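Local coordinates for putative hydrolase (Acinetobacter sp. NBRC 100985, PDB 4XUK), which probably hydrolyses organophosphorus triesters and lactones at a two-zinc centre of the metallo-beta-lactamase superfamily, at residues 252-257 with 272-277; 9-14 with 209-214. The protein carries 2 engineered substitutions. All blocks are in the same frame, centred on the assembly; numbering follows the deposited sequence.

Overall arrangement
Both contacts involve the second mixed sheet of the metallo-beta-lactamase sandwich. Interaction 1 lays the end of helix 240-257 on strand 271-275 of that sheet. Interaction 2 joins strand 211-215 of the same sheet to strand 6-11, the edge strand of the other sheet. Their centres lie about 17 Å apart, yet they meet where F254 CE1 packs on V214 CG2. Each is partly buried. Interaction 1 is apolar between side chains, and waters link its backbones; the second subunit reaches its strand. Interaction 2 is mostly polar, with a carboxylate between the sheets and a salt bridge at the exposed turns. No other chain touches its segments.

Interaction 1 (252-257 with 272-277); sequences ANFAKN and GHTYSA. Engineered in segment 272-277: T274 (natural residue Ile).
F254 and A255 of the helix meet T274 and S276 of the strand segment, F254 on T274 and A255 on S276. The methyl CG2 of T274 rests against F254 CB at 3.5 Å. It lies oblique to the ring, near CG and CD2. F254 CG stands anti to the carbonyl carbon (chi1 -58°), and the ring leads on away from the strand. T274 is an engineered residue; the natural one is isoleucine. Its OG1 is buried and has no partner in the model. From T274 OG1 the nearest atoms of the helix segment, A255 N and A255 CB, are both 4.1 Å away. A255 is the point of close backbone approach. Its CA-H points at T274 O, with A255 CA and T274 O 3.5 Å apart and an angle at the hydrogen of 163°. The methyl A255 CB touches S276 CB at 3.8 Å.

This is helix-on-sheet packing in the alpha-beta/beta-alpha sandwich of the superfamily. Segment 252-257, the end of helix 240-257, crosses strand 272-275 at -95°, with 6.8 Å between their axes. No direct hydrogen bond joins the segments. One water donates to F254 O at 3.0 Å and accepts from T274 N. A second donates to A255 O, with a weak bond from S276 N.

Further out, S276 OG is turned into its own loop, where it bonds G279 N and S281 O. Y282 packs on both A255 and S276. At the helix end, N257 ND2 donates to N253 OD1 at 2.8 Å. T274 O also accepts a hydrogen bond from Y47 of the second subunit, whose ring stacks on H273.

Interaction 2 (9-14 with 209-214); sequences YQAGDV and KGESIV
E211 reaches from strand 211-214 to Y9 and A11 of the facing strand. Its CB points toward segment 9-14. CG is anti to the backbone N (chi1 -180°), and the chain stays extended to CD. E211 CD then comes to 3.9 Å from A11 CB. E211 OE1 lies 3.6 Å from A11 CB and accepts a hydrogen bond from a water at 2.7 Å. That water also donates to Q10 O, so it ties the carboxylate to the backbone of the other strand. E211 OE2 takes the hydroxyl of Y9 in a short bond, 2.5 Å from Y9 OH. The two side chains meet tip to tip. OH arrives on the syn side of OE2, while the ring and carboxylate planes stand 79° apart. E211 OE2 lies in the plane of the ring, at its edge, 3.2 Å from Y9 CE2. T260 OG1 is a second hydrogen-bond partner of OE2.

Beside this polar group, A11 CB packs on I213 CD1 at 3.7 Å. The segments belong to different sheets of the sandwich, and their CA atoms come nearest at A11 and E211. A type II' turn from A11 to V14 closes the hairpin into strand 14-26, with G12 at positive phi. Beyond it, D13 OD2 forms a salt bridge with K209 NZ at 2.9 Å. The lysine chain is bent at chi2 and chi3, and its amine sits above the carboxylate plane.

Strand 211-215 leads on toward D218, a ligand of both zinc ions. With two hydroxyls and a water around it, the E211 carboxylate is probably kept charged. The D13-K209 pair lies on exposed turns, where solvent would probably screen its attraction.

Interaction 1 (252-257 with 272-277)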
loop_
_atom_site.group_PDB
_atom_site.type_symbol
_atom_site.label_atom_id
_atom_site.label_comp_id
_atom_site.label_asym_id
_atom_site.label_seq_id
_atom_site.Cartn_x
_atom_site.Cartn_y
_atom_site.Cartn_z
ATOM N N ALA A 252 -1.897 22.155 -4.164
ATOM C CA ALA A 252 -1.525 23.205 -3.229
ATOM C C ALA A 252 -2.501 23.185 -2.061
ATOM O O ALA A 252 -2.088 23.110 -0.913
ATOM C CB ALA A 252 -1.522 24.559 -3.922
ATOM N N ASN A 253 -3.795 23.229 -2.362
ATOM C CA ASN A 253 -4.833 23.121 -1.344
ATOM C C ASN A 253 -4.656 21.883 -0.456
ATOM O O ASN A 253 -4.701 21.993 0.773
ATOM C CB ASN A 253 -6.217 23.141 -2.023
ATOM C CG ASN A 253 -7.345 22.657 -1.112
ATOM O OD1 ASN A 253 -7.332 22.875 0.099
ATOM N ND2 ASN A 253 -8.336 22.001 -1.707
ATOM N N PHE A 254 -4.439 20.718 -1.070
ATOM C CA PHE A 254 -4.288 19.462 -0.313
ATOM C C PHE A 254 -3.072 19.449 0.606
ATOM O O PHE A 254 -3.124 18.921 1.724
ATOM C CB PHE A 254 -4.183 18.266 -1.262
ATOM C CG PHE A 254 -5.363 18.101 -2.194
ATOM C CD1 PHE A 254 -6.612 18.600 -1.872
ATOM C CD2 PHE A 254 -5.205 17.426 -3.394
ATOM C CE1 PHE A 254 -7.683 18.437 -2.748
ATOM C CE2 PHE A 254 -6.270 17.258 -4.271
ATOM C CZ PHE A 254 -7.506 17.758 -3.948
ATOM N N ALA A 255 -1.965 20.008 0.128
ATOM C CA ALA A 255 -0.742 20.063 0.922
ATOM C C ALA A 255 -0.891 20.965 2.152
ATOM O O ALA A 255 -0.438 20.600 3.240
ATOM C CB ALA A 255 0.437 20.510 0.063
ATOM N N LYS A 256 -1.508 22.094 1.958
ATOM C CA LYS A 256 -1.767 23.003 3.014
ATOM C C LYS A 256 -2.836 22.518 4.028
ATOM O O LYS A 256 -2.680 22.641 5.189
ATOM C CB LYS A 256 -2.173 24.307 2.394
ATOM C CG LYS A 256 -2.450 25.395 3.374
ATOM C CD LYS A 256 -3.782 26.029 3.080
ATOM C CE LYS A 256 -3.636 27.470 2.661
ATOM N NZ LYS A 256 -4.184 28.398 3.693
ATOM N N ASN A 257 -3.916 21.978 3.532
ATOM C CA ASN A 257 -5.085 21.686 4.355
ATOM C C ASN A 257 -5.244 20.227 4.754
ATOM O O ASN A 257 -6.039 19.904 5.640
ATOM C CB ASN A 257 -6.342 22.242 3.693
ATOM C CG ASN A 257 -6.289 23.760 3.557
ATOM O OD1 ASN A 257 -6.197 24.471 4.549
ATOM N ND2 ASN A 257 -6.327 24.249 2.330
ATOM N N GLY A 272 -4.889 8.327 0.411
ATOM C CA GLY A 272 -3.694 8.860 1.045
ATOM C C GLY A 272 -3.784 10.363 1.222
ATOM O O GLY A 272 -4.875 10.932 1.238
ATOM N N HIS A 273 -2.630 11.006 1.353
ATOM C CA HIS A 273 -2.569 12.443 1.568
ATOM C C HIS A 273 -1.414 12.991 0.741
ATOM O O HIS A 273 -0.555 12.224 0.297
ATOM C CB HIS A 273 -2.302 12.723 3.039
ATOM C CG HIS A 273 -3.391 12.251 3.954
ATOM N ND1 HIS A 273 -3.483 10.946 4.393
ATOM C CD2 HIS A 273 -4.428 12.912 4.522
ATOM C CE1 HIS A 273 -4.528 10.825 5.196
ATOM N NE2 HIS A 273 -5.115 12.004 5.295
ATOM N N THR A 274 -1.387 14.303 0.512
ATOM C CA THR A 274 -0.235 14.883 -0.177
ATOM C C THR A 274 0.552 15.846 0.694
ATOM O O THR A 274 -0.012 16.716 1.376
ATOM C CB THR A 274 -0.582 15.517 -1.562
ATOM O OG1 THR A 274 -0.045 16.843 -1.656
ATOM C CG2 THR A 274 -2.049 15.573 -1.770
ATOM N N TYR A 275 1.865 15.653 0.681
ATOM C CA TYR A 275 2.786 16.510 1.407
ATOM C C TYR A 275 3.576 17.329 0.411
ATOM O O TYR A 275 3.804 16.885 -0.718
ATOM C CB TYR A 275 3.748 15.651 2.225
ATOM C CG TYR A 275 4.965 16.388 2.740
ATOM C CD1 TYR A 275 4.893 17.176 3.882
ATOM C CD2 TYR A 275 6.192 16.282 2.088
ATOM C CE1 TYR A 275 5.998 17.843 4.357
ATOM C CE2 TYR A 275 7.316 16.943 2.561
ATOM C CZ TYR A 275 7.208 17.726 3.693
ATOM O OH TYR A 275 8.306 18.395 4.165
ATOM N N SER A 276 3.983 18.525 0.831
ATOM C CA SER A 276 4.915 19.342 0.062
ATOM C C SER A 276 5.865 20.074 1.008
ATOM O O SER A 276 5.437 20.667 1.997
ATOM C CB SER A 276 4.166 20.366 -0.785
ATOM O OG SER A 276 5.083 21.155 -1.528
ATOM N N ALA A 277 7.154 20.037 0.695
ATOM C CA ALA A 277 8.153 20.737 1.492
ATOM C C ALA A 277 8.280 22.198 1.071
ATOM O O ALA A 277 8.677 23.042 1.874
ATOM C CB ALA A 277 9.503 20.033 1.387
HETATM O O HOH W 1 -3.430 15.925 1.715
HETATM O O HOH W 2 1.891 19.132 3.485
#

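Interaction 2 (9-14 with 209-214)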
loop_
_atom_site.group_PDB
_atom_site.type_symbol
_atom_site.label_atom_id
_atom_site.label_comp_id
_atom_site.label_asym_id
_atom_site.label_seq_id
_atom_site.Cartn_x
_atom_site.Cartn_y
_atom_site.Cartn_z
ATOM N N TYR A 9 -11.487 1.751 4.301
ATOM C CA TYR A 9 -10.950 2.912 5.011
ATOM C C TYR A 9 -12.055 3.530 5.864
ATOM O O TYR A 9 -13.134 3.834 5.359
ATOM C CB TYR A 9 -10.393 3.948 4.018
ATOM C CG TYR A 9 -9.874 5.200 4.690
ATOM C CD1 TYR A 9 -8.631 5.212 5.308
ATOM C CD2 TYR A 9 -10.633 6.365 4.722
ATOM C CE1 TYR A 9 -8.154 6.349 5.937
ATOM C CE2 TYR A 9 -10.162 7.506 5.347
ATOM C CZ TYR A 9 -8.917 7.485 5.952
ATOM O OH TYR A 9 -8.442 8.612 6.579
ATOM N N GLN A 10 -11.796 3.699 7.159
ATOM C CA GLN A 10 -12.806 4.253 8.056
ATOM C C GLN A 10 -12.562 5.733 8.334
ATOM O O GLN A 10 -11.473 6.128 8.764
ATOM C CB GLN A 10 -12.845 3.481 9.378
ATOM C CG GLN A 10 -14.087 3.779 10.227
ATOM C CD GLN A 10 -15.328 3.054 9.728
ATOM O OE1 GLN A 10 -15.232 2.010 9.080
ATOM N NE2 GLN A 10 -16.505 3.609 10.030
ATOM N N ALA A 11 -13.582 6.544 8.087
ATOM C CA ALA A 11 -13.508 7.966 8.387
ATOM C C ALA A 11 -14.627 8.295 9.356
ATOM O O ALA A 11 -15.710 8.721 8.946
ATOM C CB ALA A 11 -13.642 8.781 7.120
ATOM N N GLY A 12 -14.367 8.089 10.643
ATOM C CA GLY A 12 -15.385 8.315 11.652
ATOM C C GLY A 12 -16.541 7.357 11.452
ATOM O O GLY A 12 -16.349 6.140 11.492
ATOM N N ASP A 13 -17.733 7.900 11.214
ATOM C CA ASP A 13 -18.919 7.075 10.984
ATOM C C ASP A 13 -19.057 6.573 9.546
ATOM O O ASP A 13 -20.015 5.870 9.214
ATOM C CB ASP A 13 -20.182 7.848 11.368
ATOM C CG ASP A 13 -20.336 7.998 12.865
ATOM O OD1 ASP A 13 -19.746 7.186 13.612
ATOM O OD2 ASP A 13 -21.053 8.927 13.298
ATOM N N VAL A 14 -18.104 6.924 8.693
ATOM C CA VAL A 14 -18.226 6.598 7.278
ATOM C C VAL A 14 -17.202 5.549 6.878
ATOM O O VAL A 14 -16.041 5.619 7.276
ATOM C CB VAL A 14 -18.042 7.857 6.416
ATOM C CG1 VAL A 14 -18.176 7.536 4.921
ATOM C CG2 VAL A 14 -19.040 8.915 6.838
ATOM N N LYS A 209 -17.027 14.160 10.378
ATOM C CA LYS A 209 -16.531 14.662 11.653
ATOM C C LYS A 209 -15.013 14.553 11.734
ATOM O O LYS A 209 -14.458 13.454 11.758
ATOM C CB LYS A 209 -17.175 13.890 12.804
ATOM C CG LYS A 209 -17.237 12.385 12.575
ATOM C CD LYS A 209 -18.621 11.941 12.124
ATOM C CE LYS A 209 -19.598 11.880 13.295
ATOM N NZ LYS A 209 -21.009 11.775 12.829
ATOM N N GLY A 210 -14.340 15.700 11.751
ATOM C CA GLY A 210 -12.893 15.730 11.891
ATOM C C GLY A 210 -12.062 15.288 10.689
ATOM O O GLY A 210 -10.843 15.131 10.807
ATOM N N GLU A 211 -12.698 15.096 9.534
ATOM C CA GLU A 211 -11.960 14.654 8.343
ATOM C C GLU A 211 -12.678 15.033 7.055
ATOM O O GLU A 211 -13.885 14.815 6.918
ATOM C CB GLU A 211 -11.730 13.138 8.390
ATOM C CG GLU A 211 -10.968 12.582 7.200
ATOM C CD GLU A 211 -10.592 11.124 7.395
ATOM O OE1 GLU A 211 -10.817 10.588 8.497
ATOM O OE2 GLU A 211 -10.073 10.505 6.448
ATOM N N SER A 212 -11.938 15.626 6.122
ATOM C CA SER A 212 -12.452 15.868 4.783
ATOM C C SER A 212 -11.792 14.889 3.823
ATOM O O SER A 212 -10.568 14.708 3.853
ATOM C CB SER A 212 -12.172 17.307 4.335
ATOM O OG SER A 212 -12.961 18.238 5.054
ATOM N N ILE A 213 -12.606 14.264 2.976
ATOM C CA ILE A 213 -12.109 13.342 1.960
ATOM C C ILE A 213 -12.444 13.898 0.592
ATOM O O ILE A 213 -13.609 14.212 0.319
ATOM C CB ILE A 213 -12.761 11.959 2.097
ATOM C CG1 ILE A 213 -12.509 11.393 3.493
ATOM C CG2 ILE A 213 -12.231 11.011 1.029
ATOM C CD1 ILE A 213 -13.782 11.072 4.247
ATOM N N VAL A 214 -11.433 14.057 -0.264
ATOM C CA VAL A 214 -11.709 14.495 -1.628
ATOM C C VAL A 214 -11.516 13.347 -2.609
ATOM O O VAL A 214 -10.452 12.732 -2.667
ATOM C CB VAL A 214 -10.858 15.714 -2.053
ATOM C CG1 VAL A 214 -11.304 16.206 -3.426
ATOM C CG2 VAL A 214 -10.990 16.844 -1.015
HETATM O O HOH W 3 -9.817 8.314 9.543
#